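Local atomic coordinates of BH1974 protein (Bacillus halodurans, PDB entry 3ON5), a protein that is a putative xanthine dehydrogenase-associated protein of the XdhC/CoxI family, probably an accessory factor for the molybdenum cofactor of such enzymes. Residues 197-209 with 222-235. Sequence-based numbering, arbitrary orientation.
Sequences SPKERLIIFGAGP and GFYTVVTDWRPNQC
The Arg231 guanidinium has Ala207 N near its plane, at its edge, because Arg231 NH2 and Ala207 N both donate to Asp229 OD2. One face of the guanidinium carries Trp230 CZ2, the opposite face Gln234 CG, both toward the rim. Its edge faces the carboxylate of Asp229. Arg231 NE binds Asp229 OD1 at 2.9 Å and Arg231 NH2 binds Asp229 OD2 at 2.8 Å, each on a syn lone pair, a side-on salt bridge. The anti lone pair of Asp229 OD1 takes Arg231 N, which makes an Asx turn. Asp229 OD2 also accepts Ala207 N at 2.9 Å, on its anti side but 34° out of the carboxylate plane. Asp229 CG stands anti to the backbone N (chi1 -166°), which swings the carboxylate toward the 206-208 loop. Ala207 CB packs on Asp229 CB at 3.5 Å, and Cys235 SG also touches Ala207 CB.

Behind this loop, strands 200-205 and 223-229 run parallel. Six backbone hydrogen bonds join them, from Tyr224 N to Glu200 O through to Gly206 N to Thr228 O. On one face of the sheet Thr228 CG2 meets Phe205 CD1 obliquely at 3.6 Å, and Phe254 of helix 251-257 covers this patch. Further back, Arg201 CG lies 3.5 Å from Tyr224 CD2; the Arg201 guanidinium pairs with Asp264. The Phe223 ring lies on the other face, its edge near the backbone Glu200 O, and Leu202 CB touches Phe223 CD1.

The unit is the first beta-alpha-beta of a Rossmann domain, with a glycine-containing loop after its first strand and an acid ending its second. Classical dinucleotide-binding Rossmann domains often use these places for the ligand, so a nucleotide site is possible but unproven; here Arg231 already engages the acid.

An alanine at Asp229 would probably leave Ala207 N without its acceptor and the Arg231 guanidinium without its carboxylate mate, less fixed in its rotation. Each Asp229 oxygen takes two N-H donors. This ties the loop after strand 200-205 to the end of strand 223-229, and would probably keep the buried carboxylate ionised.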
loop_
_atom_site.group_PDB
_atom_site.type_symbol
_atom_site.label_atom_id
_atom_site.label_comp_id
_atom_site.label_asym_id
_atom_site.label_seq_id
_atom_site.Cartn_x
_atom_site.Cartn_y
_atom_site.Cartn_z
ATOM N N SER A 197 3.984 -31.275 -14.134
ATOM C CA SER A 197 4.248 -32.343 -13.149
ATOM C C SER A 197 3.911 -31.909 -11.729
ATOM O O SER A 197 3.882 -30.708 -11.451
ATOM C CB SER A 197 5.701 -32.800 -13.195
ATOM O OG SER A 197 5.928 -33.733 -14.241
ATOM N N PRO A 198 3.658 -32.847 -10.784
ATOM C CA PRO A 198 3.409 -32.413 -9.396
ATOM C C PRO A 198 4.716 -31.946 -8.730
ATOM O O PRO A 198 5.814 -32.122 -9.276
ATOM C CB PRO A 198 2.827 -33.668 -8.720
ATOM C CG PRO A 198 2.670 -34.702 -9.812
ATOM C CD PRO A 198 3.634 -34.320 -10.887
ATOM N N LYS A 199 4.599 -31.327 -7.562
ATOM C CA LYS A 199 5.757 -30.833 -6.821
ATOM C C LYS A 199 6.760 -31.950 -6.443
ATOM O O LYS A 199 6.378 -33.071 -6.113
ATOM C CB LYS A 199 5.299 -30.131 -5.527
ATOM C CG LYS A 199 4.735 -28.754 -5.734
ATOM C CD LYS A 199 4.402 -28.130 -4.413
ATOM C CE LYS A 199 4.004 -26.685 -4.553
ATOM N NZ LYS A 199 3.701 -26.090 -3.224
ATOM N N GLU A 200 8.032 -31.613 -6.467
ATOM C CA GLU A 200 9.106 -32.469 -5.993
ATOM C C GLU A 200 8.968 -32.591 -4.493
ATOM O O GLU A 200 8.596 -31.613 -3.833
ATOM C CB GLU A 200 10.485 -31.914 -6.398
ATOM C CG GLU A 200 10.735 -31.839 -7.902
ATOM C CD GLU A 200 10.723 -33.136 -8.699
ATOM O OE1 GLU A 200 10.800 -34.231 -8.096
ATOM O OE2 GLU A 200 10.688 -33.047 -9.947
ATOM N N ARG A 201 9.174 -33.797 -3.948
ATOM C CA ARG A 201 9.002 -34.014 -2.518
ATOM C C ARG A 201 10.315 -33.968 -1.792
ATOM O O ARG A 201 11.305 -34.505 -2.269
ATOM C CB ARG A 201 8.322 -35.345 -2.278
ATOM C CG ARG A 201 6.836 -35.216 -2.061
ATOM C CD ARG A 201 6.079 -36.411 -2.571
ATOM N NE ARG A 201 6.530 -37.708 -2.067
ATOM C CZ ARG A 201 5.873 -38.418 -1.160
ATOM N NH1 ARG A 201 4.749 -37.944 -0.624
ATOM N NH2 ARG A 201 6.312 -39.630 -0.806
ATOM N N LEU A 202 10.314 -33.300 -0.635
ATOM C CA LEU A 202 11.451 -33.190 0.266
ATOM C C LEU A 202 11.027 -33.700 1.619
ATOM O O LEU A 202 10.203 -33.066 2.297
ATOM C CB LEU A 202 11.988 -31.761 0.345
ATOM C CG LEU A 202 13.180 -31.542 1.272
ATOM C CD1 LEU A 202 14.429 -32.191 0.715
ATOM C CD2 LEU A 202 13.413 -30.067 1.503
ATOM N N ILE A 203 11.542 -34.891 1.978
ATOM C CA ILE A 203 11.217 -35.597 3.211
ATOM C C ILE A 203 12.332 -35.302 4.206
ATOM O O ILE A 203 13.472 -35.737 4.019
ATOM C CB ILE A 203 11.009 -37.115 2.938
ATOM C CG1 ILE A 203 10.030 -37.322 1.756
ATOM C CG2 ILE A 203 10.547 -37.856 4.225
ATOM C CD1 ILE A 203 9.887 -38.668 1.212
ATOM N N ILE A 204 11.993 -34.523 5.252
ATOM C CA ILE A 204 12.931 -34.072 6.282
ATOM C C ILE A 204 12.728 -34.868 7.577
ATOM O O ILE A 204 11.637 -34.876 8.156
ATOM C CB ILE A 204 12.783 -32.556 6.536
ATOM C CG1 ILE A 204 12.917 -31.758 5.215
ATOM C CG2 ILE A 204 13.809 -32.099 7.572
ATOM C CD1 ILE A 204 12.448 -30.300 5.257
ATOM N N PHE A 205 13.799 -35.542 8.007
ATOM C CA PHE A 205 13.877 -36.290 9.253
ATOM C C PHE A 205 14.533 -35.405 10.295
ATOM O O PHE A 205 15.732 -35.123 10.208
ATOM C CB PHE A 205 14.625 -37.610 9.069
ATOM C CG PHE A 205 13.853 -38.655 8.306
ATOM C CD1 PHE A 205 12.991 -39.521 8.965
ATOM C CD2 PHE A 205 14.016 -38.803 6.933
ATOM C CE1 PHE A 205 12.288 -40.497 8.269
ATOM C CE2 PHE A 205 13.306 -39.778 6.235
ATOM C CZ PHE A 205 12.449 -40.619 6.908
ATOM N N GLY A 206 13.714 -34.902 11.214
ATOM C CA GLY A 206 14.141 -34.008 12.276
ATOM C C GLY A 206 13.292 -32.760 12.317
ATOM O O GLY A 206 12.912 -32.234 11.268
ATOM N N ALA A 207 12.947 -32.301 13.532
ATOM C CA ALA A 207 12.152 -31.092 13.720
ATOM C C ALA A 207 12.823 -30.143 14.751
ATOM O O ALA A 207 12.137 -29.393 15.451
ATOM C CB ALA A 207 10.739 -31.448 14.148
ATOM N N GLY A 208 14.158 -30.131 14.768
ATOM C CA GLY A 208 14.942 -29.235 15.611
ATOM C C GLY A 208 14.817 -27.784 15.172
ATOM O O GLY A 208 14.303 -27.520 14.082
ATOM N N PRO A 209 15.307 -26.805 15.973
ATOM C CA PRO A 209 15.150 -25.382 15.595
ATOM C C PRO A 209 15.938 -24.958 14.336
ATOM O O PRO A 209 15.782 -23.814 13.880
ATOM C CB PRO A 209 15.682 -24.630 16.811
ATOM C CG PRO A 209 16.513 -25.597 17.545
ATOM C CD PRO A 209 15.910 -26.937 17.312
ATOM N N GLY A 222 9.528 -24.325 -4.244
ATOM C CA GLY A 222 8.570 -25.214 -4.894
ATOM C C GLY A 222 8.510 -26.678 -4.505
ATOM O O GLY A 222 7.911 -27.490 -5.231
ATOM N N PHE A 223 9.095 -27.032 -3.354
ATOM C CA PHE A 223 9.043 -28.402 -2.883
ATOM C C PHE A 223 7.836 -28.691 -2.036
ATOM O O PHE A 223 7.362 -27.837 -1.274
ATOM C CB PHE A 223 10.275 -28.732 -2.050
ATOM C CG PHE A 223 11.555 -28.926 -2.814
ATOM C CD1 PHE A 223 11.874 -30.162 -3.370
ATOM C CD2 PHE A 223 12.483 -27.905 -2.903
ATOM C CE1 PHE A 223 13.075 -30.348 -4.051
ATOM C CE2 PHE A 223 13.687 -28.094 -3.584
ATOM C CZ PHE A 223 13.972 -29.306 -4.159
ATOM N N TYR A 224 7.357 -29.939 -2.137
ATOM C CA TYR A 224 6.348 -30.496 -1.235
ATOM C C TYR A 224 7.137 -30.946 -0.012
ATOM O O TYR A 224 8.045 -31.761 -0.163
ATOM C CB TYR A 224 5.528 -31.607 -1.901
ATOM C CG TYR A 224 4.404 -32.134 -1.035
ATOM C CD1 TYR A 224 3.132 -31.580 -1.102
ATOM C CD2 TYR A 224 4.600 -33.228 -0.184
ATOM C CE1 TYR A 224 2.079 -32.097 -0.346
ATOM C CE2 TYR A 224 3.562 -33.737 0.591
ATOM C CZ TYR A 224 2.304 -33.170 0.501
ATOM O OH TYR A 224 1.276 -33.668 1.243
ATOM N N THR A 225 6.910 -30.324 1.151
ATOM C CA THR A 225 7.718 -30.620 2.325
ATOM C C THR A 225 6.953 -31.474 3.344
ATOM O O THR A 225 5.812 -31.174 3.707
ATOM C CB THR A 225 8.228 -29.332 2.990
ATOM O OG1 THR A 225 7.122 -28.467 3.207
ATOM C CG2 THR A 225 9.285 -28.607 2.142
ATOM N N VAL A 226 7.628 -32.560 3.785
ATOM C CA VAL A 226 7.184 -33.486 4.822
ATOM C C VAL A 226 8.227 -33.420 5.941
ATOM O O VAL A 226 9.413 -33.655 5.704
ATOM C CB VAL A 226 6.921 -34.958 4.325
ATOM C CG1 VAL A 226 6.607 -35.901 5.486
ATOM C CG2 VAL A 226 5.807 -35.002 3.287
ATOM N N VAL A 227 7.779 -33.050 7.141
ATOM C CA VAL A 227 8.592 -32.986 8.357
ATOM C C VAL A 227 8.159 -34.100 9.256
ATOM O O VAL A 227 6.961 -34.224 9.531
ATOM C CB VAL A 227 8.511 -31.620 9.086
ATOM C CG1 VAL A 227 9.358 -31.630 10.364
ATOM C CG2 VAL A 227 8.907 -30.474 8.169
ATOM N N THR A 228 9.116 -34.915 9.722
ATOM C CA THR A 228 8.818 -36.000 10.657
ATOM C C THR A 228 9.885 -36.001 11.778
ATOM O O THR A 228 11.072 -35.747 11.543
ATOM C CB THR A 228 8.686 -37.352 9.963
ATOM O OG1 THR A 228 8.418 -38.371 10.944
ATOM C CG2 THR A 228 9.886 -37.707 9.093
ATOM N N ASP A 229 9.400 -36.213 13.007
ATOM C CA ASP A 229 10.159 -36.289 14.251
ATOM C C ASP A 229 9.295 -37.037 15.278
ATOM O O ASP A 229 8.078 -37.145 15.101
ATOM C CB ASP A 229 10.571 -34.889 14.726
ATOM C CG ASP A 229 11.633 -34.844 15.811
ATOM O OD1 ASP A 229 11.305 -35.142 16.972
ATOM O OD2 ASP A 229 12.762 -34.398 15.519
ATOM N N TRP A 230 9.925 -37.602 16.310
ATOM C CA TRP A 230 9.269 -38.402 17.336
ATOM C C TRP A 230 8.898 -37.556 18.570
ATOM O O TRP A 230 8.268 -38.079 19.487
ATOM C CB TRP A 230 10.209 -39.548 17.732
ATOM C CG TRP A 230 11.506 -39.104 18.336
ATOM C CD1 TRP A 230 11.819 -39.085 19.659
ATOM C CD2 TRP A 230 12.676 -38.639 17.637
ATOM N NE1 TRP A 230 13.103 -38.629 19.835
ATOM C CE2 TRP A 230 13.653 -38.347 18.610
ATOM C CE3 TRP A 230 13.003 -38.459 16.277
ATOM C CZ2 TRP A 230 14.917 -37.854 18.274
ATOM C CZ3 TRP A 230 14.250 -37.959 15.948
ATOM C CH2 TRP A 230 15.190 -37.662 16.938
ATOM N N ARG A 231 9.270 -36.255 18.583
ATOM C CA ARG A 231 9.078 -35.311 19.699
ATOM C C ARG A 231 7.947 -34.308 19.392
ATOM O O ARG A 231 8.150 -33.329 18.662
ATOM C CB ARG A 231 10.390 -34.586 19.972
ATOM C CG ARG A 231 11.493 -35.560 20.377
ATOM C CD ARG A 231 12.843 -34.921 20.350
ATOM N NE ARG A 231 13.180 -34.433 19.019
ATOM C CZ ARG A 231 14.333 -33.860 18.717
ATOM N NH1 ARG A 231 15.274 -33.721 19.645
ATOM N NH2 ARG A 231 14.558 -33.418 17.485
ATOM N N PRO A 232 6.745 -34.547 19.970
ATOM C CA PRO A 232 5.568 -33.759 19.592
ATOM C C PRO A 232 5.678 -32.253 19.828
ATOM O O PRO A 232 5.053 -31.506 19.054
ATOM C CB PRO A 232 4.456 -34.324 20.477
ATOM C CG PRO A 232 5.119 -35.210 21.454
ATOM C CD PRO A 232 6.342 -35.698 20.795
ATOM N N ASN A 233 6.445 -31.792 20.851
ATOM C CA ASN A 233 6.486 -30.348 21.097
ATOM C C ASN A 233 7.442 -29.663 20.108
ATOM O O ASN A 233 7.316 -28.463 19.927
ATOM C CB ASN A 233 6.830 -29.965 22.547
ATOM C CG ASN A 233 8.237 -30.179 23.039
ATOM O OD1 ASN A 233 9.198 -30.319 22.277
ATOM N ND2 ASN A 233 8.390 -30.190 24.353
ATOM N N GLN A 234 8.294 -30.390 19.383
ATOM C CA GLN A 234 9.116 -29.722 18.363
ATOM C C GLN A 234 8.310 -29.586 17.056
ATOM O O GLN A 234 8.694 -28.814 16.167
ATOM C CB GLN A 234 10.432 -30.490 18.100
ATOM C CG GLN A 234 11.225 -30.961 19.320
ATOM C CD GLN A 234 11.830 -29.865 20.146
ATOM O OE1 GLN A 234 12.072 -28.742 19.680
ATOM N NE2 GLN A 234 12.150 -30.197 21.385
ATOM N N CYS A 235 7.195 -30.365 16.938
ATOM C CA CYS A 235 6.357 -30.495 15.742
ATOM C C CYS A 235 5.080 -29.648 15.811
ATOM O O CYS A 235 4.166 -29.911 15.022
ATOM C CB CYS A 235 5.994 -31.961 15.517
ATOM S SG CYS A 235 7.412 -33.058 15.286
#